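Local coordinates for ESXA (Geobacillus thermodenitrificans, PDB 3ZBH), which is of unknown function but, as a WXG100 (ESAT-6) family protein, is probably a small helical-hairpin substrate of a type VII secretion system, at residues B[15-18]-B[19-22]; B[30-33]-B[34-38]; B[38-41]-B[42-45]; B[68-71]-B[72-76]; B[85-88]-B[89-93]. All coordinates share one frame; numbering follows the deposited sequence. Where two conformers were deposited one is given.

How the interactions relate
From the N terminus, interactions 1, 2 and 3 follow one another along helix 11-45. Interactions 4 and 5 follow along helix 48-95. Each is a local contact within one helix, so none closes a long loop and none crosses another. Interactions 2 and 3 run into each other at M38. The two helices form an antiparallel hairpin, which brings interaction 4 back beside interaction 1, with centres about 10 Å apart. Interaction 5 is tied to interaction 1 by the R15–E87 salt bridge. Interactions 1 to 4 also touch the second subunit, whereas interaction 5 does not. Interactions 3 and 5 lie farthest apart, with centres about 54 Å apart.

Interaction 1: residues B[15-18]-B[19-22]; sequences RGVA and RQYN. With PO4 (phosphate ion), chain J; ACT (acetate ion), chain N; ACT (acetate ion), chain I.
V17 lies alongside Y21, one helical turn on. Its CG1 meets the edge of the phenol ring, near the ring plane, with CG1 3.6 Å from Y21 CE2. CG1 stands anti to the backbone N of V17 (chi1 180°), which puts this methyl beside the ring. The other methyl, CG2, meets the amide of Q20, at 3.8 Å from Q20 NE2.

The polar ends reach bound ions, probably from the crystallisation liquor. The Y21 hydroxyl OH donates to an acetate OXT at 2.6 Å. Q20 extends beyond CG, and its NE2 gives a hydrogen bond to phosphate O1 at 2.7 Å. R19 bends at chi3 (-59°), which folds its guanidinium back over the helix. R15 O then lies over one face, and R19 NH1 reaches OXT of another acetate at 2.7 Å, near the guanidinium plane. NH2 of R19 pairs with E12, and R15 runs out extended to a salt bridge with E87.

Backbone bonds from R19, Q20, Y21 and N22 to the residues four back hold the turn. Replacing Y21 by an alanine would probably leave V17 CG1 without its ring neighbour and the acetate without its hydroxyl donor.

Within the hairpin, A18 packs on L79 and H80 of helix 48-95, and Y21 packs on L72. V17, Q20 and Y21 meet T41, M38 and S39 of the second subunit, so one side of this turn faces helix 48-95 and another faces the second subunit.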
loop_
_atom_site.group_PDB
_atom_site.type_symbol
_atom_site.label_atom_id
_atom_site.label_comp_id
_atom_site.label_asym_id
_atom_site.label_seq_id
_atom_site.Cartn_x
_atom_site.Cartn_y
_atom_site.Cartn_z
ATOM N N ARG B 15 20.453 -7.964 4.992
ATOM C CA ARG B 15 19.363 -8.551 5.788
ATOM C C ARG B 15 18.393 -7.495 6.291
ATOM O O ARG B 15 17.187 -7.733 6.355
ATOM C CB ARG B 15 19.914 -9.347 6.958
ATOM C CG ARG B 15 20.616 -10.596 6.490
ATOM C CD ARG B 15 21.357 -11.327 7.592
ATOM N NE ARG B 15 21.884 -12.562 7.002
ATOM C CZ ARG B 15 23.105 -13.036 7.216
ATOM N NH1 ARG B 15 23.941 -12.385 8.019
ATOM N NH2 ARG B 15 23.470 -14.161 6.627
ATOM N N GLY B 16 18.938 -6.362 6.715
ATOM C CA GLY B 16 18.115 -5.190 7.069
ATOM C C GLY B 16 17.138 -4.795 5.966
ATOM O O GLY B 16 15.946 -4.543 6.213
ATOM N N VAL B 17 17.647 -4.703 4.747
ATOM C CA VAL B 17 16.815 -4.347 3.617
ATOM C C VAL B 17 15.850 -5.491 3.257
ATOM O O VAL B 17 14.699 -5.232 2.910
ATOM C CB VAL B 17 17.655 -3.902 2.397
ATOM C CG1 VAL B 17 16.716 -3.554 1.259
ATOM C CG2 VAL B 17 18.488 -2.660 2.780
ATOM N N ALA B 18 16.308 -6.732 3.385
ATOM C CA ALA B 18 15.416 -7.882 3.157
ATOM C C ALA B 18 14.213 -7.815 4.107
ATOM O O ALA B 18 13.081 -8.046 3.705
ATOM C CB ALA B 18 16.161 -9.174 3.379
ATOM N N ARG B 19 14.473 -7.482 5.365
ATOM C CA ARG B 19 13.380 -7.392 6.349
ATOM C C ARG B 19 12.388 -6.295 6.014
ATOM O O ARG B 19 11.192 -6.467 6.193
ATOM C CB ARG B 19 13.923 -7.255 7.767
ATOM C CG ARG B 19 14.393 -8.596 8.359
ATOM C CD ARG B 19 14.627 -8.515 9.875
ATOM N NE ARG B 19 15.642 -7.503 10.211
ATOM C CZ ARG B 19 16.959 -7.715 10.216
ATOM N NH1 ARG B 19 17.458 -8.913 9.917
ATOM N NH2 ARG B 19 17.776 -6.726 10.525
ATOM N N GLN B 20 12.860 -5.182 5.477
ATOM C CA GLN B 20 11.967 -4.117 5.005
ATOM C C GLN B 20 11.062 -4.599 3.893
ATOM O O GLN B 20 9.847 -4.319 3.895
ATOM C CB GLN B 20 12.761 -2.933 4.483
ATOM C CG GLN B 20 13.601 -2.207 5.512
ATOM C CD GLN B 20 14.162 -0.951 4.899
ATOM O OE1 GLN B 20 13.544 0.111 4.973
ATOM N NE2 GLN B 20 15.288 -1.079 4.220
ATOM N N TYR B 21 11.638 -5.286 2.909
ATOM C CA TYR B 21 10.812 -5.857 1.841
ATOM C C TYR B 21 9.725 -6.829 2.368
ATOM O O TYR B 21 8.554 -6.773 1.926
ATOM C CB TYR B 21 11.697 -6.509 0.769
ATOM C CG TYR B 21 12.183 -5.471 -0.223
ATOM C CD1 TYR B 21 11.386 -5.096 -1.289
ATOM C CD2 TYR B 21 13.415 -4.822 -0.053
ATOM C CE1 TYR B 21 11.797 -4.128 -2.188
ATOM C CE2 TYR B 21 13.844 -3.864 -0.957
ATOM C CZ TYR B 21 13.034 -3.531 -2.019
ATOM O OH TYR B 21 13.420 -2.562 -2.903
ATOM N N ASN B 22 10.094 -7.694 3.315
ATOM C CA ASN B 22 9.075 -8.612 3.881
ATOM C C ASN B 22 8.050 -7.894 4.736
ATOM O O ASN B 22 6.866 -8.209 4.686
ATOM C CB ASN B 22 9.708 -9.750 4.668
ATOM C CG ASN B 22 10.540 -10.662 3.801
ATOM O OD1 ASN B 22 11.585 -11.127 4.237
ATOM N ND2 ASN B 22 10.102 -10.912 2.573
HETATM P P PO4 J . 16.133 2.096 2.935
HETATM O O1 PO4 J . 16.055 0.691 2.368
HETATM O O2 PO4 J . 16.849 3.003 1.968
HETATM O O3 PO4 J . 16.911 2.040 4.228
HETATM O O4 PO4 J . 14.735 2.641 3.155
HETATM C C ACT N . 16.949 -12.500 9.087
HETATM O O ACT N . 18.089 -12.963 8.846
HETATM O OXT ACT N . 16.655 -11.302 8.840
HETATM C CH3 ACT N . 15.895 -13.400 9.668
HETATM C C ACT I . 12.113 -2.662 -6.252
HETATM O O ACT I . 12.511 -2.001 -7.235
HETATM O OXT ACT I . 12.077 -2.156 -5.103
HETATM C CH3 ACT I . 11.651 -4.078 -6.484
#

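Interaction 2: residues B[30-33]-B[34-38]; sequences ELIA and RLDQM
R34 folds back over the preceding turn to meet E30 and L31. Its CB sits 3.7 Å from E30 O. CG is anti to its own carbonyl carbon, beside the backbone N (chi1 -62°), and this turns R34 CG to 3.4 Å from E30 O. The bend at chi3 then lays the guanidinium across the backbone. NE forms a salt bridge with E24 of the second subunit. CZ is 3.8 Å from L31 CA, which lies over one face of the group, toward its rim, along with E30 O. NH1 comes 3.6 Å from E30 O, near E30 CB. NH2 ends 3.8 Å from L31 CD1, and the two side chains cross at about a right angle.

On the next face, L31 and L35 pack with CD1 of L31 4.0 Å from L35 CG. D36 lies against I32, its OD2 3.8 Å from I32 CG2. The backbone bond from L35 N to L31 O is almost straight (178° at the hydrogen).

Helix 48-95 covers I32 with R62, F65 and E66. Y58 and R62 of that helix hold the two D36 carboxylate oxygens.

E30 OE1 and R34 NH1 stay 4.6 Å apart, so their opposite charges probably attract without direct contact. The arginine thus lends its aliphatic and flat surface to its own helix, while its charge probably serves chiefly the salt bridge to the second subunit.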
loop_
_atom_site.group_PDB
_atom_site.type_symbol
_atom_site.label_atom_id
_atom_site.label_comp_id
_atom_site.label_asym_id
_atom_site.label_seq_id
_atom_site.Cartn_x
_atom_site.Cartn_y
_atom_site.Cartn_z
ATOM N N GLU B 30 -2.220 -6.791 4.367
ATOM C CA GLU B 30 -3.046 -6.262 5.459
ATOM C C GLU B 30 -3.934 -5.122 4.965
ATOM O O GLU B 30 -5.130 -5.063 5.280
ATOM C CB GLU B 30 -2.189 -5.884 6.663
ATOM C CG GLU B 30 -1.588 -7.136 7.305
ATOM C CD GLU B 30 -0.513 -6.821 8.299
ATOM O OE1 GLU B 30 -0.392 -5.643 8.672
ATOM O OE2 GLU B 30 0.203 -7.748 8.720
ATOM N N LEU B 31 -3.350 -4.224 4.179
ATOM C CA LEU B 31 -4.114 -3.120 3.606
ATOM C C LEU B 31 -5.221 -3.613 2.678
ATOM O O LEU B 31 -6.359 -3.171 2.763
ATOM C CB LEU B 31 -3.161 -2.170 2.858
ATOM C CG LEU B 31 -3.732 -1.082 1.960
ATOM C CD1 LEU B 31 -4.398 0.036 2.766
ATOM C CD2 LEU B 31 -2.558 -0.532 1.148
ATOM N N ILE B 32 -4.909 -4.538 1.798
ATOM C CA ILE B 32 -5.936 -5.082 0.929
ATOM C C ILE B 32 -7.104 -5.706 1.711
ATOM O O ILE B 32 -8.263 -5.447 1.418
ATOM C CB ILE B 32 -5.357 -6.061 -0.101
ATOM C CG1 ILE B 32 -4.470 -5.300 -1.105
ATOM C CG2 ILE B 32 -6.488 -6.767 -0.854
ATOM C CD1 ILE B 32 -5.147 -4.076 -1.746
ATOM N N ALA B 33 -6.778 -6.483 2.735
ATOM C CA ALA B 33 -7.784 -7.060 3.613
ATOM C C ALA B 33 -8.660 -5.978 4.247
ATOM O O ALA B 33 -9.880 -6.110 4.264
ATOM C CB ALA B 33 -7.106 -7.906 4.681
ATOM N N ARG B 34 -8.056 -4.906 4.751
ATOM C CA ARG B 34 -8.838 -3.798 5.320
ATOM C C ARG B 34 -9.717 -3.073 4.291
ATOM O O ARG B 34 -10.905 -2.789 4.556
ATOM C CB ARG B 34 -7.954 -2.786 6.058
ATOM C CG ARG B 34 -7.204 -3.332 7.264
ATOM C CD ARG B 34 -6.573 -2.187 8.056
ATOM N NE ARG B 34 -5.639 -1.355 7.278
ATOM C CZ ARG B 34 -4.342 -1.616 7.096
ATOM N NH1 ARG B 34 -3.790 -2.702 7.618
ATOM N NH2 ARG B 34 -3.587 -0.770 6.397
ATOM N N LEU B 35 -9.141 -2.776 3.126
ATOM C CA LEU B 35 -9.924 -2.209 2.022
ATOM C C LEU B 35 -11.016 -3.164 1.512
ATOM O O LEU B 35 -12.063 -2.715 1.089
ATOM C CB LEU B 35 -9.011 -1.813 0.857
ATOM C CG LEU B 35 -7.961 -0.741 1.178
ATOM C CD1 LEU B 35 -7.149 -0.473 -0.092
ATOM C CD2 LEU B 35 -8.641 0.537 1.659
ATOM N N ASP B 36 -10.783 -4.473 1.551
ATOM C CA ASP B 36 -11.836 -5.402 1.149
ATOM C C ASP B 36 -13.074 -5.255 2.048
ATOM O O ASP B 36 -14.225 -5.201 1.563
ATOM C CB ASP B 36 -11.358 -6.864 1.187
ATOM C CG ASP B 36 -10.483 -7.241 0.012
ATOM O OD1 ASP B 36 -10.405 -6.492 -1.011
ATOM O OD2 ASP B 36 -9.855 -8.311 0.127
ATOM N N GLN B 37 -12.827 -5.159 3.349
ATOM C CA GLN B 37 -13.909 -5.001 4.308
ATOM C C GLN B 37 -14.561 -3.598 4.238
ATOM O O GLN B 37 -15.796 -3.460 4.304
ATOM C CB GLN B 37 -13.362 -5.255 5.702
ATOM C CG GLN B 37 -14.427 -5.179 6.768
ATOM C CD GLN B 37 -13.916 -5.714 8.080
ATOM O OE1 GLN B 37 -13.270 -5.001 8.859
ATOM N NE2 GLN B 37 -14.203 -6.981 8.335
ATOM N N MET B 38 -13.732 -2.565 4.113
ATOM C CA MET B 38 -14.227 -1.197 3.827
ATOM C C MET B 38 -15.124 -1.082 2.602
ATOM O O MET B 38 -16.054 -0.245 2.593
ATOM C CB MET B 38 -13.073 -0.198 3.738
ATOM C CG MET B 38 -12.494 0.133 5.105
ATOM S SD MET B 38 -10.821 0.754 4.981
ATOM C CE MET B 38 -11.068 2.301 4.111
#

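Interaction 3: residues B[38-41]-B[42-45]; sequences MSHT and LQGI
L42 and I45 press close to the carbonyls one turn back, while H40 and Q43 meet only lightly on the outer side. On the tight side, L42 CB is 3.4 Å from M38 O. L42 CG stands anti to the backbone N (chi1 -164°), which carries the two methyls away from that turn. There they pack on F54 of helix 48-95 and on Y21 of the second subunit. I45 fits round a single carbonyl oxygen. Its CG1 is 3.4 Å and its CG2 3.6 Å from T41 O. CG1 takes the crowded position between the backbone N and the carbonyl carbon (chi1 65°), and this sets both branches at that oxygen. V17 of the second subunit packs on both T41 and I45.

The segment is the C-terminal end of the first helix of the hairpin, just ahead of the short turn into helix 48-95. The turn that follows carries the Trp-X-Gly motif of the WXG100 family. The backbone bonds slacken toward the end. Q43 N holds S39 O at 3.0 Å. G44 N gives a longer bond to H40 O, at 3.3 Å. The bonds from G44 N and I45 N to T41 O are both weak.

On the loose side, H40 and Q43 are exposed and lie side by side, pointing the same way. H40 CD2 is 4.1 Å from Q43 OE1, and the ring and amide planes are 38° apart. H40 ND1 makes a weak bond back to D36 O. T41 OG1 is bonded more firmly to Q37 O.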
loop_
_atom_site.group_PDB
_atom_site.type_symbol
_atom_site.label_atom_id
_atom_site.label_comp_id
_atom_site.label_asym_id
_atom_site.label_seq_id
_atom_site.Cartn_x
_atom_site.Cartn_y
_atom_site.Cartn_z
ATOM N N MET B 38 -13.732 -2.565 4.113
ATOM C CA MET B 38 -14.227 -1.197 3.827
ATOM C C MET B 38 -15.124 -1.082 2.602
ATOM O O MET B 38 -16.054 -0.245 2.593
ATOM C CB MET B 38 -13.073 -0.198 3.738
ATOM C CG MET B 38 -12.494 0.133 5.105
ATOM S SD MET B 38 -10.821 0.754 4.981
ATOM C CE MET B 38 -11.068 2.301 4.111
ATOM N N SER B 39 -14.886 -1.919 1.593
ATOM C CA SER B 39 -15.741 -1.961 0.423
ATOM C C SER B 39 -17.141 -2.467 0.765
ATOM O O SER B 39 -18.122 -1.950 0.254
ATOM C CB SER B 39 -15.154 -2.854 -0.669
ATOM O OG SER B 39 -14.154 -2.150 -1.363
ATOM N N HIS B 40 -17.218 -3.507 1.592
ATOM C CA HIS B 40 -18.504 -4.009 2.085
ATOM C C HIS B 40 -19.219 -2.989 2.908
ATOM O O HIS B 40 -20.422 -2.780 2.722
ATOM C CB HIS B 40 -18.297 -5.283 2.907
ATOM C CG HIS B 40 -18.004 -6.487 2.071
ATOM N ND1 HIS B 40 -16.792 -7.080 2.052
ATOM C CD2 HIS B 40 -18.813 -7.212 1.202
ATOM C CE1 HIS B 40 -16.823 -8.127 1.202
ATOM N NE2 HIS B 40 -18.060 -8.200 0.677
ATOM N N THR B 41 -18.509 -2.342 3.828
ATOM C CA THR B 41 -19.076 -1.251 4.639
ATOM C C THR B 41 -19.669 -0.179 3.719
ATOM O O THR B 41 -20.819 0.286 3.913
ATOM C CB THR B 41 -18.011 -0.630 5.569
ATOM O OG1 THR B 41 -17.448 -1.647 6.399
ATOM C CG2 THR B 41 -18.614 0.424 6.484
ATOM N N LEU B 42 -18.914 0.169 2.681
ATOM C CA LEU B 42 -19.353 1.214 1.744
ATOM C C LEU B 42 -20.621 0.820 0.995
ATOM O O LEU B 42 -21.525 1.641 0.831
ATOM C CB LEU B 42 -18.251 1.563 0.747
ATOM C CG LEU B 42 -18.454 2.876 -0.006
ATOM C CD1 LEU B 42 -18.414 4.034 0.974
ATOM C CD2 LEU B 42 -17.362 3.034 -1.055
ATOM N N GLN B 43 -20.685 -0.435 0.558
ATOM C CA GLN B 43 -21.892 -0.984 -0.063
ATOM C C GLN B 43 -23.155 -0.849 0.782
ATOM O O GLN B 43 -24.243 -0.723 0.237
ATOM C CB GLN B 43 -21.688 -2.445 -0.447
ATOM C CG GLN B 43 -21.171 -2.613 -1.856
ATOM C CD GLN B 43 -21.191 -4.051 -2.327
ATOM O OE1 GLN B 43 -20.511 -4.916 -1.772
ATOM N NE2 GLN B 43 -21.957 -4.309 -3.375
ATOM N N GLY B 44 -23.015 -0.888 2.103
ATOM C CA GLY B 44 -24.159 -0.784 2.989
ATOM C C GLY B 44 -24.571 0.647 3.278
ATOM O O GLY B 44 -25.738 0.908 3.568
ATOM N N ILE B 45 -23.626 1.582 3.192
ATOM C CA ILE B 45 -23.897 2.957 3.624
ATOM C C ILE B 45 -24.236 3.934 2.490
ATOM O O ILE B 45 -24.773 5.012 2.749
ATOM C CB ILE B 45 -22.804 3.525 4.573
ATOM C CG1 ILE B 45 -21.466 3.667 3.861
ATOM C CG2 ILE B 45 -22.670 2.657 5.826
ATOM C CD1 ILE B 45 -20.394 4.299 4.717
#

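Interaction 4: residues B[68-71]-B[72-76]; sequences MAVL and LNEVG
The flat carboxylate of E74 lies alongside V70, where V70 CG1 is 3.7 Å from E74 OE2 and equally near the carboxyl carbon CD. The two side chains point the same way on the exposed face. The other flat group, the N73 amide, turns back toward A69, and its OD1 takes a weak hydrogen bond from N22.

The buried side is apolar. L72 CD1 meets M68 CG at 3.8 Å, and L72 CD2 comes within 4.2 Å of M68 SD. M68 leaves with CG anti to its backbone N (chi1 -177°) and bends at chi2 and chi3, which curls its sulfur beside the leucine. L72 CG also rests 3.2 Å from M68 O. L71 CD1 lies 4.1 Å from V75 CG2, side by side. With an alanine in place of L72, a gap would probably open beside M68 CG, and L35 of the second subunit would lose its partner.

Y21 of helix 11-45 covers V75. F65, F54 and L35 of the second subunit pack on M68, L71 and L72. An apolar stripe shared between the hairpin partner and a second copy is characteristic of a dimeric four-helix bundle, the assembly known for WXG100 proteins.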
loop_
_atom_site.group_PDB
_atom_site.type_symbol
_atom_site.label_atom_id
_atom_site.label_comp_id
_atom_site.label_asym_id
_atom_site.label_seq_id
_atom_site.Cartn_x
_atom_site.Cartn_y
_atom_site.Cartn_z
ATOM N N MET B 68 2.334 -6.723 -6.231
ATOM C CA MET B 68 3.358 -6.025 -5.460
ATOM C C MET B 68 3.768 -6.882 -4.263
ATOM O O MET B 68 4.934 -6.981 -3.930
ATOM C CB MET B 68 2.855 -4.663 -4.998
ATOM C CG MET B 68 3.901 -3.864 -4.242
ATOM S SD MET B 68 5.198 -3.221 -5.337
ATOM C CE MET B 68 4.365 -1.756 -5.953
ATOM N N ALA B 69 2.780 -7.456 -3.580
ATOM C CA ALA B 69 3.095 -8.288 -2.430
ATOM C C ALA B 69 3.985 -9.483 -2.837
ATOM O O ALA B 69 4.956 -9.801 -2.140
ATOM C CB ALA B 69 1.805 -8.727 -1.724
ATOM N N VAL B 70 3.707 -10.115 -3.970
ATOM C CA VAL B 70 4.568 -11.207 -4.436
ATOM C C VAL B 70 5.977 -10.669 -4.711
ATOM O O VAL B 70 6.984 -11.231 -4.254
ATOM C CB VAL B 70 4.003 -11.858 -5.721
ATOM C CG1 VAL B 70 5.028 -12.771 -6.374
ATOM C CG2 VAL B 70 2.717 -12.639 -5.417
ATOM N N LEU B 71 6.046 -9.575 -5.464
ATOM C CA LEU B 71 7.368 -8.977 -5.808
ATOM C C LEU B 71 8.216 -8.675 -4.589
ATOM O O LEU B 71 9.384 -9.045 -4.542
ATOM C CB LEU B 71 7.146 -7.668 -6.575
ATOM C CG LEU B 71 8.379 -6.783 -6.815
ATOM C CD1 LEU B 71 9.306 -7.548 -7.726
ATOM C CD2 LEU B 71 7.897 -5.488 -7.473
ATOM N N LEU B 72 7.630 -7.988 -3.598
ATOM C CA LEU B 72 8.372 -7.580 -2.424
ATOM C C LEU B 72 8.873 -8.797 -1.653
ATOM O O LEU B 72 9.971 -8.795 -1.163
ATOM C CB LEU B 72 7.519 -6.699 -1.497
ATOM C CG LEU B 72 6.992 -5.376 -2.122
ATOM C CD1 LEU B 72 5.955 -4.743 -1.204
ATOM C CD2 LEU B 72 8.076 -4.373 -2.537
ATOM N N ASN B 73 8.049 -9.839 -1.535
ATOM C CA ASN B 73 8.554 -11.077 -0.881
ATOM C C ASN B 73 9.666 -11.788 -1.662
ATOM O O ASN B 73 10.576 -12.364 -1.064
ATOM C CB ASN B 73 7.406 -12.055 -0.662
ATOM C CG ASN B 73 6.616 -11.744 0.582
ATOM O OD1 ASN B 73 7.173 -11.502 1.663
ATOM N ND2 ASN B 73 5.319 -11.740 0.446
ATOM N N GLU B 74 9.554 -11.814 -2.986
ATOM C CA GLU B 74 10.598 -12.433 -3.822
ATOM C C GLU B 74 11.913 -11.666 -3.661
ATOM O O GLU B 74 12.973 -12.273 -3.537
ATOM C CB GLU B 74 10.191 -12.456 -5.298
ATOM C CG GLU B 74 9.073 -13.453 -5.534
ATOM C CD GLU B 74 8.615 -13.564 -6.970
ATOM O OE1 GLU B 74 8.696 -12.583 -7.757
ATOM O OE2 GLU B 74 8.106 -14.654 -7.283
ATOM N N VAL B 75 11.833 -10.334 -3.671
ATOM C CA VAL B 75 13.024 -9.493 -3.391
ATOM C C VAL B 75 13.570 -9.774 -1.995
ATOM O O VAL B 75 14.767 -9.931 -1.813
ATOM C CB VAL B 75 12.708 -7.977 -3.558
ATOM C CG1 VAL B 75 13.903 -7.108 -3.082
ATOM C CG2 VAL B 75 12.385 -7.656 -5.018
ATOM N N GLY B 76 12.678 -9.847 -0.997
ATOM C CA GLY B 76 13.123 -10.123 0.355
ATOM C C GLY B 76 13.876 -11.433 0.415
ATOM O O GLY B 76 14.921 -11.543 1.065
#

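Interaction 5: residues B[85-88]-B[89-93]; sequences ILED and TDQQI
T89 reaches back one turn and grips I85 O twice. Two hydrogen bonds meet on this oxygen. T89 N lies 2.9 Å from I85 O. T89 OG1 lies 2.8 Å from the same I85 O. They arrive from opposite faces of the carbonyl plane. The hydroxyl lies 40° above that plane, not on a lone pair. It gets there because OG1 is anti to its carbonyl carbon and beside its backbone N (chi1 -60°). The other backbone bonds run from D90, Q91 and Q92 to L86, E87 and D88. The Q92 bond is short, with Q92 N 2.8 Å from D88 O.

These turns lie near the C-terminal end of helix 48-95, the second arm of the helical hairpin. P11, at the start of helix 11-45, packs against L86, E87 and D90. No other chain of the assembly touches the segments.

Van der Waals contacts make up most of the rest. The Q91 amide lies side by side with E87, pointing the same way, with Q91 OE1 3.6 Å from E87 CG. The carboxylate and amide planes are only 16° apart. L86 CD1 meets D90 OD1 at 4.0 Å, where the leucine crosses the aspartate at a slant. Q92 folds over the D88 carbonyl, its CG 3.2 Å from D88 O. D88 approaches Q91 more loosely, with D88 OD1 4.2 Å from Q91 NE2 and their flat groups well turned from one another.

Charge enters through three carboxylates, E87, D88 and D90, within about one turn. Of these, E87 has R15 as its salt-bridge partner.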
loop_
_atom_site.group_PDB
_atom_site.type_symbol
_atom_site.label_atom_id
_atom_site.label_comp_id
_atom_site.label_asym_id
_atom_site.label_seq_id
_atom_site.Cartn_x
_atom_site.Cartn_y
_atom_site.Cartn_z
ATOM N N ILE B 85 25.363 -15.338 0.896
ATOM C CA ILE B 85 26.487 -15.443 -0.068
ATOM C C ILE B 85 27.589 -14.475 0.280
ATOM O O ILE B 85 28.773 -14.836 0.262
ATOM C CB ILE B 85 25.993 -15.253 -1.507
ATOM C CG1 ILE B 85 25.309 -16.568 -1.948
ATOM C CG2 ILE B 85 27.149 -14.832 -2.445
ATOM C CD1 ILE B 85 24.456 -16.467 -3.216
ATOM N N LEU B 86 27.197 -13.256 0.622
ATOM C CA LEU B 86 28.182 -12.251 1.026
ATOM C C LEU B 86 28.942 -12.583 2.325
ATOM O O LEU B 86 30.165 -12.428 2.390
ATOM C CB LEU B 86 27.532 -10.863 1.100
ATOM C CG LEU B 86 28.435 -9.645 1.377
ATOM C CD1 LEU B 86 29.510 -9.493 0.303
ATOM C CD2 LEU B 86 27.540 -8.411 1.389
ATOM N N GLU B 87 28.221 -13.028 3.347
ATOM C CA GLU B 87 28.851 -13.480 4.601
ATOM C C GLU B 87 29.870 -14.606 4.357
ATOM O O GLU B 87 31.015 -14.597 4.889
ATOM C CB GLU B 87 27.724 -13.913 5.558
ATOM C CG GLU B 87 28.125 -14.421 6.933
ATOM C CD GLU B 87 26.876 -14.598 7.774
ATOM O OE1 GLU B 87 26.055 -15.484 7.473
ATOM O OE2 GLU B 87 26.661 -13.787 8.672
ATOM N N ASP B 88 29.481 -15.544 3.497
ATOM C CA ASP B 88 30.344 -16.647 3.132
ATOM C C ASP B 88 31.579 -16.159 2.402
ATOM O O ASP B 88 32.703 -16.499 2.771
ATOM C CB ASP B 88 29.569 -17.638 2.260
ATOM C CG ASP B 88 28.616 -18.474 3.069
ATOM O OD1 ASP B 88 28.730 -18.446 4.314
ATOM O OD2 ASP B 88 27.756 -19.154 2.472
ATOM N N THR B 89 31.359 -15.329 1.394
ATOM C CA THR B 89 32.444 -14.733 0.629
ATOM C C THR B 89 33.412 -14.015 1.568
ATOM O O THR B 89 34.625 -14.254 1.528
ATOM C CB THR B 89 31.882 -13.750 -0.406
ATOM O OG1 THR B 89 31.001 -14.448 -1.319
ATOM C CG2 THR B 89 33.033 -13.065 -1.181
ATOM N N ASP B 90 32.879 -13.164 2.439
ATOM C CA ASP B 90 33.741 -12.476 3.416
ATOM C C ASP B 90 34.541 -13.420 4.342
ATOM O O ASP B 90 35.714 -13.162 4.611
ATOM C CB ASP B 90 32.941 -11.442 4.224
ATOM C CG ASP B 90 32.524 -10.239 3.403
ATOM O OD1 ASP B 90 32.987 -10.115 2.243
ATOM O OD2 ASP B 90 31.733 -9.389 3.927
ATOM N N GLN B 91 33.913 -14.487 4.817
ATOM C CA GLN B 91 34.537 -15.485 5.726
ATOM C C GLN B 91 35.589 -16.339 5.040
ATOM O O GLN B 91 36.626 -16.677 5.633
ATOM C CB GLN B 91 33.484 -16.434 6.306
ATOM C CG GLN B 91 32.818 -15.963 7.590
ATOM C CD GLN B 91 31.574 -16.774 7.942
ATOM O OE1 GLN B 91 30.704 -16.311 8.688
ATOM N NE2 GLN B 91 31.479 -17.988 7.396
ATOM N N GLN B 92 35.294 -16.734 3.805
ATOM C CA GLN B 92 36.272 -17.427 2.969
ATOM C C GLN B 92 37.556 -16.629 2.855
ATOM O O GLN B 92 38.628 -17.159 3.137
ATOM C CB GLN B 92 35.728 -17.661 1.568
ATOM C CG GLN B 92 34.628 -18.692 1.492
ATOM C CD GLN B 92 33.997 -18.685 0.111
ATOM O OE1 GLN B 92 34.664 -18.367 -0.876
ATOM N NE2 GLN B 92 32.712 -19.006 0.037
ATOM N N ILE B 93 37.426 -15.370 2.440
ATOM C CA ILE B 93 38.556 -14.472 2.307
ATOM C C ILE B 93 39.316 -14.330 3.640
ATOM O O ILE B 93 40.543 -14.470 3.688
ATOM C CB ILE B 93 38.100 -13.103 1.754
ATOM C CG1 ILE B 93 37.783 -13.230 0.261
ATOM C CG2 ILE B 93 39.165 -12.036 1.974
ATOM C CD1 ILE B 93 37.299 -11.952 -0.384
#